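Local atomic coordinates of ferrous iron transport protein B (Escherichia coli, PDB entry 3I8S), a protein that takes up ferrous iron across the inner membrane, its cytosolic G-protein domain, the part described here, binding and slowly hydrolysing GTP and probably coupling nucleotide binding to channel opening. Residues I116-L122 with C143-V149; L19-L23 with I156-K160. All blocks are in the same frame, centred on the assembly; numbering follows the deposited sequence.

Interaction 1: I116-L122 with C143-V149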
ATOM      1  N   ILE A 116       1.130   4.223   7.760  1.00 25.89           N
ATOM      2  CA  ILE A 116       0.827   5.601   8.000  1.00 25.89           C
ATOM      3  C   ILE A 116       0.747   6.244   6.622  1.00 25.14           C
ATOM      4  O   ILE A 116       1.687   6.104   5.826  1.00 24.41           O
ATOM      5  CB  ILE A 116       1.948   6.292   8.800  1.00 25.52           C
ATOM      6  CG1 ILE A 116       2.027   5.698  10.228  1.00 27.50           C
ATOM      7  CG2 ILE A 116       1.665   7.811   8.850  1.00 25.79           C
ATOM      8  CD1 ILE A 116       3.328   5.985  10.890  1.00 26.22           C
ATOM      9  N   VAL A 117      -0.358   6.926   6.310  1.00 24.44           N
ATOM     10  CA  VAL A 117      -0.398   7.723   5.061  1.00 24.34           C
ATOM     11  C   VAL A 117       0.198   9.085   5.295  1.00 23.22           C
ATOM     12  O   VAL A 117      -0.232   9.837   6.218  1.00 23.14           O
ATOM     13  CB  VAL A 117      -1.824   7.849   4.465  1.00 24.86           C
ATOM     14  CG1 VAL A 117      -1.912   8.898   3.387  1.00 24.62           C
ATOM     15  CG2 VAL A 117      -2.317   6.492   4.024  1.00 28.65           C
ATOM     16  N   ALA A 118       1.150   9.444   4.449  1.00 22.86           N
ATOM     17  CA  ALA A 118       1.654  10.816   4.439  1.00 23.43           C
ATOM     18  C   ALA A 118       1.076  11.524   3.215  1.00 24.68           C
ATOM     19  O   ALA A 118       1.475  11.236   2.080  1.00 22.82           O
ATOM     20  CB  ALA A 118       3.153  10.855   4.423  1.00 24.57           C
ATOM     21  N   LEU A 119       0.195  12.479   3.487  1.00 23.77           N
ATOM     22  CA  LEU A 119      -0.512  13.216   2.459  1.00 25.22           C
ATOM     23  C   LEU A 119       0.280  14.440   2.051  1.00 25.41           C
ATOM     24  O   LEU A 119       0.472  15.414   2.833  1.00 25.66           O
ATOM     25  CB  LEU A 119      -1.943  13.534   2.916  1.00 24.42           C
ATOM     26  CG  LEU A 119      -2.975  13.974   1.884  1.00 24.77           C
ATOM     27  CD1 LEU A 119      -3.340  12.890   0.863  1.00 24.16           C
ATOM     28  CD2 LEU A 119      -4.271  14.457   2.581  1.00 25.70           C
ATOM     29  N   ASN A 120       0.717  14.377   0.788  1.00 25.57           N
ATOM     30  CA  ASN A 120       1.577  15.352   0.156  1.00 27.82           C
ATOM     31  C   ASN A 120       0.894  16.200  -0.933  1.00 26.33           C
ATOM     32  O   ASN A 120      -0.236  15.947  -1.315  1.00 24.58           O
ATOM     33  CB  ASN A 120       2.721  14.553  -0.528  1.00 29.62           C
ATOM     34  CG  ASN A 120       4.045  15.085  -0.216  1.00 36.19           C
ATOM     35  OD1 ASN A 120       4.186  16.180   0.342  1.00 41.91           O
ATOM     36  ND2 ASN A 120       5.061  14.322  -0.557  1.00 40.37           N
ATOM     37  N   MET A 121       1.621  17.182  -1.479  1.00 26.42           N
ATOM     38  CA  MET A 121       1.110  18.066  -2.538  1.00 27.83           C
ATOM     39  C   MET A 121      -0.188  18.774  -2.166  1.00 27.63           C
ATOM     40  O   MET A 121      -1.060  18.997  -2.999  1.00 25.97           O
ATOM     41  CB  MET A 121       0.926  17.285  -3.851  1.00 28.64           C
ATOM     42  CG  MET A 121       2.061  16.326  -4.190  1.00 32.69           C
ATOM     43  SD  MET A 121       3.646  17.155  -4.411  1.00 38.68           S
ATOM     44  CE  MET A 121       4.739  15.819  -4.877  1.00 33.42           C
ATOM     45  N   LEU A 122      -0.300  19.127  -0.885  1.00 28.21           N
ATOM     46  CA  LEU A 122      -1.438  19.861  -0.365  1.00 29.49           C
ATOM     47  C   LEU A 122      -1.626  21.240  -1.030  1.00 29.18           C
ATOM     48  O   LEU A 122      -2.742  21.702  -1.244  1.00 29.54           O
ATOM     49  CB  LEU A 122      -1.214  20.069   1.133  1.00 29.96           C
ATOM     50  CG  LEU A 122      -1.067  18.772   1.926  1.00 30.83           C
ATOM     51  CD1 LEU A 122      -0.626  19.097   3.380  1.00 33.44           C
ATOM     52  CD2 LEU A 122      -2.382  18.049   1.875  1.00 28.93           C
ATOM     53  N   CYS A 143      -6.232   3.806   9.027  1.00 24.82           N
ATOM     54  CA  CYS A 143      -4.876   4.138   9.377  1.00 25.29           C
ATOM     55  C   CYS A 143      -4.715   5.656   9.461  1.00 25.14           C
ATOM     56  O   CYS A 143      -5.541   6.413   8.906  1.00 23.75           O
ATOM     57  CB  CYS A 143      -3.882   3.515   8.385  1.00 26.04           C
ATOM     58  SG  CYS A 143      -3.871   4.279   6.752  1.00 29.66           S
ATOM     59  N   PRO A 144      -3.674   6.122  10.206  1.00 25.58           N
ATOM     60  CA  PRO A 144      -3.383   7.539  10.307  1.00 25.31           C
ATOM     61  C   PRO A 144      -3.150   8.202   8.950  1.00 23.95           C
ATOM     62  O   PRO A 144      -2.555   7.613   8.028  1.00 25.03           O
ATOM     63  CB  PRO A 144      -2.084   7.572  11.116  1.00 25.65           C
ATOM     64  CG  PRO A 144      -1.995   6.247  11.808  1.00 26.49           C
ATOM     65  CD  PRO A 144      -2.718   5.300  10.978  1.00 26.39           C
ATOM     66  N   VAL A 145      -3.617   9.420   8.826  1.00 24.19           N
ATOM     67  CA  VAL A 145      -3.386  10.224   7.629  1.00 23.28           C
ATOM     68  C   VAL A 145      -2.783  11.522   8.127  1.00 23.19           C
ATOM     69  O   VAL A 145      -3.441  12.276   8.886  1.00 22.22           O
ATOM     70  CB  VAL A 145      -4.685  10.484   6.812  1.00 24.36           C
ATOM     71  CG1 VAL A 145      -4.440  11.504   5.658  1.00 23.97           C
ATOM     72  CG2 VAL A 145      -5.264   9.136   6.256  1.00 23.59           C
ATOM     73  N   ILE A 146      -1.519  11.741   7.771  1.00 22.78           N
ATOM     74  CA  ILE A 146      -0.758  12.870   8.259  1.00 23.70           C
ATOM     75  C   ILE A 146      -0.524  13.850   7.110  1.00 23.21           C
ATOM     76  O   ILE A 146       0.146  13.533   6.136  1.00 22.67           O
ATOM     77  CB  ILE A 146       0.635  12.420   8.844  1.00 23.96           C
ATOM     78  CG1 ILE A 146       0.463  11.319   9.882  1.00 24.92           C
ATOM     79  CG2 ILE A 146       1.400  13.599   9.361  1.00 25.44           C
ATOM     80  CD1 ILE A 146      -0.442  11.585  10.955  1.00 25.81           C
ATOM     81  N   PRO A 147      -1.024  15.063   7.242  1.00 24.12           N
ATOM     82  CA  PRO A 147      -0.774  16.060   6.183  1.00 24.59           C
ATOM     83  C   PRO A 147       0.653  16.620   6.232  1.00 25.35           C
ATOM     84  O   PRO A 147       1.081  17.130   7.280  1.00 24.01           O
ATOM     85  CB  PRO A 147      -1.786  17.131   6.490  1.00 24.60           C
ATOM     86  CG  PRO A 147      -2.096  17.023   7.907  1.00 25.14           C
ATOM     87  CD  PRO A 147      -1.837  15.606   8.335  1.00 23.92           C
ATOM     88  N   LEU A 148       1.381  16.536   5.111  1.00 24.67           N
ATOM     89  CA  LEU A 148       2.770  16.960   5.101  1.00 26.20           C
ATOM     90  C   LEU A 148       2.900  18.424   4.797  1.00 28.12           C
ATOM     91  O   LEU A 148       3.219  18.857   3.681  1.00 29.27           O
ATOM     92  CB  LEU A 148       3.638  16.111   4.175  1.00 26.46           C
ATOM     93  CG  LEU A 148       4.043  14.701   4.582  1.00 30.69           C
ATOM     94  CD1 LEU A 148       5.014  14.185   3.481  1.00 31.24           C
ATOM     95  CD2 LEU A 148       4.648  14.639   5.981  1.00 33.33           C
ATOM     96  N   VAL A 149       2.615  19.199   5.834  1.00 28.88           N
ATOM     97  CA  VAL A 149       2.704  20.601   5.809  1.00 29.48           C
ATOM     98  C   VAL A 149       4.189  20.961   5.727  1.00 30.55           C
ATOM     99  O   VAL A 149       4.997  20.543   6.600  1.00 29.17           O
ATOM    100  CB  VAL A 149       2.052  21.175   7.086  1.00 29.30           C
ATOM    101  CG1 VAL A 149       2.376  22.631   7.229  1.00 28.50           C
ATOM    102  CG2 VAL A 149       0.532  20.917   7.029  1.00 27.56           C
TER
HETATM  103  O   HOH W   1       2.415  19.076   1.055  1.00 28.39           O
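V117 and L119 clasp the backbone of P144-L148 in a parallel pairing that adds the edge strand 145-147 to the central sheet of the G domain, a P-loop GTPase fold. Four backbone hydrogen bonds alternate along the seam. V117 N donates to P144 O, and V117 O takes I146 N at 2.8 Å in an almost straight bond (172° at the hydrogen). L119 repeats the pattern with I146 O and L148 N. P147 has no N-H to give, but a parallel partner in its place does not need one, since the bonds on this side come from I146 and L148.

The start of the pairing is the more deeply buried part. With CG1 anti to the backbone N (chi1 167°), V117 turns CG2 toward C143, 3.8 Å from SG, on the face it shares with V145 and L119, while helix 134-141 covers V145. On the other face I116 CG2 rests obliquely against I146 CG1, 3.8 Å away, under helix 154-164.

Beyond N120 and L148 the backbones separate, L122 and V149 lying 7.5 Å apart (CA to CA), and this end, where the GTP-binding residues N120, M121, L122 and V149 gather, is partly open to solvent. L148 still packs on A118 CB, and its CD1 lies over the face of the N120 amide, 3.8 Å from OD1. L122 CD1 comes to the edge of the P147 ring at CB, 3.9 Å away. N120 ND2 turns to S14 O of the P-loop in a weak bond. A water spans the opening: it donates to L148 O at 2.8 Å and holds N120 OD1 and L122 N only weakly.

Interaction 2: L19-L23 with I156-K160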
ATOM      1  N   LEU A  19      10.606  13.465   0.438  1.00 25.35           N
ATOM      2  CA  LEU A  19      10.361  13.051   1.837  1.00 24.92           C
ATOM      3  C   LEU A  19      11.530  12.196   2.348  1.00 24.57           C
ATOM      4  O   LEU A  19      12.016  12.376   3.463  1.00 24.78           O
ATOM      5  CB  LEU A  19       9.021  12.328   2.034  1.00 25.23           C
ATOM      6  CG  LEU A  19       8.693  11.924   3.485  1.00 25.26           C
ATOM      7  CD1 LEU A  19       8.869  13.159   4.479  1.00 24.29           C
ATOM      8  CD2 LEU A  19       7.285  11.295   3.574  1.00 25.76           C
ATOM      9  N   PHE A  20      11.950  11.253   1.528  1.00 24.31           N
ATOM     10  CA  PHE A  20      13.085  10.392   1.864  1.00 24.68           C
ATOM     11  C   PHE A  20      14.299  11.247   2.202  1.00 24.83           C
ATOM     12  O   PHE A  20      14.919  11.059   3.247  1.00 25.66           O
ATOM     13  CB  PHE A  20      13.434   9.460   0.691  1.00 23.94           C
ATOM     14  CG  PHE A  20      14.568   8.551   0.994  1.00 23.87           C
ATOM     15  CD1 PHE A  20      14.361   7.421   1.798  1.00 23.83           C
ATOM     16  CD2 PHE A  20      15.836   8.839   0.575  1.00 24.05           C
ATOM     17  CE1 PHE A  20      15.408   6.585   2.124  1.00 22.11           C
ATOM     18  CE2 PHE A  20      16.913   7.981   0.903  1.00 25.56           C
ATOM     19  CZ  PHE A  20      16.675   6.849   1.693  1.00 22.65           C
ATOM     20  N   ASN A  21      14.619  12.181   1.314  1.00 24.75           N
ATOM     21  CA  ASN A  21      15.771  13.049   1.488  1.00 25.78           C
ATOM     22  C   ASN A  21      15.650  13.953   2.721  1.00 25.33           C
ATOM     23  O   ASN A  21      16.622  14.171   3.439  1.00 25.60           O
ATOM     24  CB  ASN A  21      15.993  13.865   0.216  1.00 25.69           C
ATOM     25  CG  ASN A  21      16.556  13.036  -0.893  1.00 27.43           C
ATOM     26  OD1 ASN A  21      17.204  12.018  -0.640  1.00 26.86           O
ATOM     27  ND2 ASN A  21      16.348  13.477  -2.146  1.00 28.44           N
ATOM     28  N   GLN A  22      14.443  14.439   2.978  1.00 25.47           N
ATOM     29  CA  GLN A  22      14.182  15.287   4.136  1.00 26.70           C
ATOM     30  C   GLN A  22      14.376  14.527   5.439  1.00 26.33           C
ATOM     31  O   GLN A  22      14.927  15.059   6.396  1.00 28.08           O
ATOM     32  CB  GLN A  22      12.757  15.815   4.072  1.00 27.22           C
ATOM     33  CG  GLN A  22      12.614  16.922   3.071  1.00 28.22           C
ATOM     34  CD  GLN A  22      11.196  17.378   2.866  1.00 29.83           C
ATOM     35  OE1 GLN A  22      10.236  16.724   3.274  1.00 35.19           O
ATOM     36  NE2 GLN A  22      11.053  18.499   2.175  1.00 37.18           N
ATOM     37  N   LEU A  23      13.932  13.285   5.478  1.00 25.01           N
ATOM     38  CA  LEU A  23      13.981  12.476   6.712  1.00 24.67           C
ATOM     39  C   LEU A  23      15.406  12.022   7.028  1.00 24.63           C
ATOM     40  O   LEU A  23      15.852  12.057   8.162  1.00 24.05           O
ATOM     41  CB  LEU A  23      13.061  11.286   6.570  1.00 23.61           C
ATOM     42  CG  LEU A  23      11.578  11.617   6.763  1.00 24.07           C
ATOM     43  CD1 LEU A  23      10.754  10.409   6.395  1.00 22.38           C
ATOM     44  CD2 LEU A  23      11.350  12.042   8.218  1.00 24.85           C
ATOM     45  N   ILE A 156       6.715  16.919   8.904  1.00 24.51           N
ATOM     46  CA  ILE A 156       7.701  15.954   9.317  1.00 25.01           C
ATOM     47  C   ILE A 156       7.637  15.638  10.797  1.00 24.06           C
ATOM     48  O   ILE A 156       7.718  14.467  11.193  1.00 24.72           O
ATOM     49  CB  ILE A 156       9.112  16.332   8.847  1.00 24.84           C
ATOM     50  CG1 ILE A 156       9.185  16.045   7.337  1.00 26.08           C
ATOM     51  CG2 ILE A 156      10.172  15.515   9.594  1.00 26.04           C
ATOM     52  CD1 ILE A 156      10.570  15.975   6.806  1.00 28.23           C
ATOM     53  N   GLU A 157       7.441  16.651  11.609  1.00 22.82           N
ATOM     54  CA  GLU A 157       7.280  16.423  13.035  1.00 23.91           C
ATOM     55  C   GLU A 157       6.026  15.615  13.381  1.00 23.31           C
ATOM     56  O   GLU A 157       6.101  14.716  14.199  1.00 22.49           O
ATOM     57  CB  GLU A 157       7.356  17.740  13.804  1.00 24.09           C
ATOM     58  CG  GLU A 157       8.782  18.366  13.724  1.00 28.46           C
ATOM     59  CD  GLU A 157       9.907  17.340  14.030  1.00 36.60           C
ATOM     60  OE1 GLU A 157       9.946  16.844  15.196  1.00 41.18           O
ATOM     61  OE2 GLU A 157      10.703  16.973  13.105  1.00 37.57           O
ATOM     62  N   ALA A 158       4.895  15.910  12.733  1.00 23.42           N
ATOM     63  CA  ALA A 158       3.667  15.108  12.899  1.00 22.78           C
ATOM     64  C   ALA A 158       3.842  13.656  12.424  1.00 22.54           C
ATOM     65  O   ALA A 158       3.297  12.709  13.027  1.00 21.74           O
ATOM     66  CB  ALA A 158       2.499  15.764  12.204  1.00 22.19           C
ATOM     67  N   LEU A 159       4.599  13.458  11.342  1.00 22.49           N
ATOM     68  CA  LEU A 159       4.883  12.128  10.861  1.00 22.89           C
ATOM     69  C   LEU A 159       5.701  11.333  11.898  1.00 22.90           C
ATOM     70  O   LEU A 159       5.418  10.147  12.146  1.00 20.33           O
ATOM     71  CB  LEU A 159       5.656  12.198   9.529  1.00 22.06           C
ATOM     72  CG  LEU A 159       5.987  10.881   8.805  1.00 22.39           C
ATOM     73  CD1 LEU A 159       4.675  10.098   8.555  1.00 24.16           C
ATOM     74  CD2 LEU A 159       6.809  11.200   7.491  1.00 23.41           C
ATOM     75  N   LYS A 160       6.717  11.980  12.489  1.00 22.67           N
ATOM     76  CA  LYS A 160       7.537  11.309  13.498  1.00 22.59           C
ATOM     77  C   LYS A 160       6.712  10.948  14.737  1.00 22.35           C
ATOM     78  O   LYS A 160       6.907   9.893  15.293  1.00 23.13           O
ATOM     79  CB  LYS A 160       8.789  12.122  13.836  1.00 23.36           C
ATOM     80  CG  LYS A 160       9.816  12.170  12.709  1.00 23.84           C
ATOM     81  CD  LYS A 160      11.077  12.795  13.150  1.00 25.66           C
ATOM     82  CE  LYS A 160      12.134  12.823  12.099  1.00 24.93           C
ATOM     83  NZ  LYS A 160      13.453  13.289  12.713  1.00 26.28           N
TER
HETATM   84  O   HOH W   2      14.936  13.494  10.249  1.00 24.45           O
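Helices 16-24 and 154-164 run steeply across each other, at -80° with 12.1 Å between the axes of their short segments, so that side chains rather than backbones make the contact. In this P-loop GTPase fold the first of them is the helix that follows the phosphate-binding loop, and the two meet over the sheet, where L19 touches V92 and L159 touches I90.

I156 is the central piece, pointing at the other helix and dividing its branches between three partners. Its CG1 arm is extended (chi2 -163°), which carries CD1 to the Q22 side: CD1 lies 3.5 Å from Q22 CB and 3.6 Å from Q22 OE1, approaching at a slant on the solvent-exposed side. The same methyl meets L19 CD1 at 4.0 Å, the two side chains lying alongside each other and running opposite ways. The second branch, CG2, goes to L23 CD2 at 3.9 Å.

Deeper in, the ends of L19 and L159 meet head-on, with L19 CD2 and L159 CD2 3.9 Å apart. L19 holds CG anti to the backbone N (chi1 -178°), which brings both its methyls to the interface, whereas L159 sends CD2 there and CD1 to the sheet. L23 lies nearly perpendicular to L159 and is buried here, with F45 and L54 of the sheet packed on it.

K160 closes the other flank with its aliphatic chain stretched out along L23, CE lying near CD2. Its ammonium bonds to S46 O. It also donates to a water, which in turn gives a hydrogen to L23 O at 2.7 Å, joining the two helices through K160 NZ.

Strand 145-147 runs on through the loop bearing V149 into helix 154-164, so interactions 1 and 2 share one continuous piece of chain, and their centres lie 11 Å apart. They also touch directly. L148 CD1 packs on L19 CD2 at 3.7 Å, I146 CG2 on A158 CB at 3.7 Å, and I116 CG2 on L159 CD1 at 3.8 Å, forming one apolar layer from edge strand to helix 16-24. Nucleotide-binding elements border this layer: the side chain of N120, a GTP-binding residue, lies about 5 Å from that of L19 and about 3 Å from G15 of the P-loop (nearest atoms), where interaction 1 borders the nucleotide site.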